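Local coordinates for Low molecular weight phosphotyrosine protein phosphatase (Vibrio cholerae, PDB 6U1P), which is a low molecular weight phosphatase that probably removes phosphate from phosphotyrosine in proteins and belongs to a system controlling exopolysaccharide biosynthesis and biofilm formation, at residues M21-L26 with Q38-G43. Residues are numbered along the deposited sequence; the frame is centred on the assembly and turned at random.
Sequences MAEIIL and QVRSAG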
loop_
_atom_site.group_PDB
_atom_site.type_symbol
_atom_site.label_atom_id
_atom_site.label_comp_id
_atom_site.label_asym_id
_atom_site.label_seq_id
_atom_site.Cartn_x
_atom_site.Cartn_y
_atom_site.Cartn_z
ATOM N N MET B 21 2.251 -12.972 7.334
ATOM C CA MET B 21 3.702 -12.823 7.424
ATOM C C MET B 21 4.281 -13.623 8.589
ATOM O O MET B 21 5.286 -14.324 8.436
ATOM C CB MET B 21 4.060 -11.349 7.555
ATOM C CG MET B 21 4.011 -10.617 6.204
ATOM S SD MET B 21 4.552 -8.902 6.352
ATOM C CE MET B 21 3.001 -8.039 6.335
ATOM N N ALA B 22 3.648 -13.536 9.763
ATOM C CA ALA B 22 4.145 -14.270 10.921
ATOM C C ALA B 22 4.065 -15.775 10.702
ATOM O O ALA B 22 4.976 -16.512 11.090
ATOM C CB ALA B 22 3.361 -13.863 12.176
ATOM N N GLU B 23 2.979 -16.247 10.087
ATOM C CA GLU B 23 2.829 -17.682 9.828
ATOM C C GLU B 23 3.979 -18.202 8.979
ATOM O O GLU B 23 4.625 -19.200 9.322
ATOM C CB GLU B 23 1.500 -17.952 9.109
ATOM C CG GLU B 23 1.321 -19.418 8.668
ATOM C CD GLU B 23 0.005 -19.686 7.931
ATOM O OE1 GLU B 23 -0.800 -18.746 7.773
ATOM O OE2 GLU B 23 -0.224 -20.842 7.507
ATOM N N ILE B 24 4.273 -17.501 7.884
ATOM C CA ILE B 24 5.316 -17.941 6.971
ATOM C C ILE B 24 6.665 -17.904 7.655
ATOM O O ILE B 24 7.466 -18.845 7.538
ATOM C CB ILE B 24 5.286 -17.054 5.717
ATOM C CG1 ILE B 24 4.048 -17.388 4.884
ATOM C CG2 ILE B 24 6.562 -17.212 4.896
ATOM C CD1 ILE B 24 3.484 -16.166 4.154
ATOM N N ILE B 25 6.925 -16.834 8.410
ATOM C CA ILE B 25 8.212 -16.697 9.087
ATOM C C ILE B 25 8.348 -17.724 10.206
ATOM O O ILE B 25 9.388 -18.381 10.329
ATOM C CB ILE B 25 8.401 -15.254 9.587
ATOM C CG1 ILE B 25 8.459 -14.305 8.370
ATOM C CG2 ILE B 25 9.676 -15.147 10.431
ATOM C CD1 ILE B 25 8.483 -12.821 8.696
ATOM N N LEU B 26 7.297 -17.899 11.016
ATOM C CA LEU B 26 7.342 -18.914 12.064
ATOM C C LEU B 26 7.567 -20.298 11.472
ATOM O O LEU B 26 8.453 -21.036 11.915
ATOM C CB LEU B 26 6.052 -18.896 12.890
ATOM C CG LEU B 26 6.040 -17.790 13.932
ATOM C CD1 LEU B 26 4.661 -17.643 14.548
ATOM C CD2 LEU B 26 7.078 -18.079 15.007
ATOM N N GLN B 38 3.034 -26.785 14.595
ATOM C CA GLN B 38 2.410 -26.257 13.394
ATOM C C GLN B 38 1.776 -24.904 13.697
ATOM O O GLN B 38 1.456 -24.575 14.847
ATOM C CB GLN B 38 1.399 -27.231 12.776
ATOM C CG GLN B 38 0.319 -27.752 13.689
ATOM C CD GLN B 38 -0.721 -28.554 12.913
ATOM O OE1 GLN B 38 -0.466 -28.993 11.788
ATOM N NE2 GLN B 38 -1.898 -28.748 13.513
ATOM N N VAL B 39 1.644 -24.101 12.647
ATOM C CA VAL B 39 1.227 -22.718 12.796
ATOM C C VAL B 39 0.228 -22.380 11.700
ATOM O O VAL B 39 0.379 -22.805 10.554
ATOM C CB VAL B 39 2.462 -21.781 12.782
ATOM C CG1 VAL B 39 3.323 -22.027 11.555
ATOM C CG2 VAL B 39 2.041 -20.306 12.869
ATOM N N ARG B 40 -0.800 -21.618 12.057
ATOM C CA ARG B 40 -1.721 -21.017 11.100
ATOM C C ARG B 40 -1.966 -19.571 11.506
ATOM O O ARG B 40 -1.478 -19.089 12.538
ATOM C CB ARG B 40 -3.087 -21.716 11.008
ATOM C CG ARG B 40 -3.046 -23.194 10.788
ATOM C CD ARG B 40 -2.343 -23.555 9.495
ATOM N NE ARG B 40 -1.249 -24.461 9.822
ATOM C CZ ARG B 40 -0.621 -25.261 8.965
ATOM N NH1 ARG B 40 -0.943 -25.278 7.680
ATOM N NH2 ARG B 40 0.351 -26.041 9.414
ATOM N N SER B 41 -2.744 -18.888 10.680
ATOM C CA SER B 41 -3.075 -17.493 10.884
ATOM C C SER B 41 -4.547 -17.286 10.552
ATOM O O SER B 41 -5.169 -18.087 9.848
ATOM C CB SER B 41 -2.199 -16.572 10.027
ATOM O OG SER B 41 -2.480 -16.760 8.662
ATOM N N ALA B 42 -5.099 -16.192 11.073
ATOM C CA ALA B 42 -6.510 -15.875 10.886
ATOM C C ALA B 42 -6.723 -14.402 11.211
ATOM O O ALA B 42 -5.892 -13.765 11.867
ATOM C CB ALA B 42 -7.414 -16.765 11.755
ATOM N N GLY B 43 -7.860 -13.874 10.765
ATOM C CA GLY B 43 -8.228 -12.491 11.013
ATOM C C GLY B 43 -9.448 -12.425 11.914
ATOM O O GLY B 43 -10.236 -13.373 11.983
HETATM O O HOH W 1 -3.255 -19.923 8.047
#
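E23 reaches from the helix to V39, R40 and S41 on the outermost strand, within this chain, of the parallel sheet, tying together the second half of the beta-alpha-beta unit formed by strand 6-12, helix 18-32 and strand 37-43. Helix and strand run almost exactly antiparallel here, at 173°, with their axes 7.5 Å apart. The E23 chain is fully extended, with CG anti to the backbone N (chi1 174°), which carries the carboxylate across the gap until CD lies 3.8 Å from R40 CA. Its two oxygens then do different work. S41 OG donates to E23 OE1 at 2.7 Å, almost end-on to the C-O bond, and a water bridges E23 OE1 and S41 N, accepting from the amide and in position to donate to the carboxylate. OE2 forms a salt bridge with R27 and takes a hydrogen bond from N70; it stands well out of the R40 guanidinium plane, 4.4 Å from R40 NE, so that pair probably attracts only by charge. V39 CG1 packs on E23 O (3.8 Å), while V39 CG2, anti to the backbone N, lies 4.1 Å from both E23 CA and L26 CD1, the L26 and V39 side chains lying crosswise. A145 of the second subunit packs against L26 as well. The S41 side chain is about 7 Å from that of C12, the predicted nucleophile, and its OG is also hydrogen-bonded to N15 ND2.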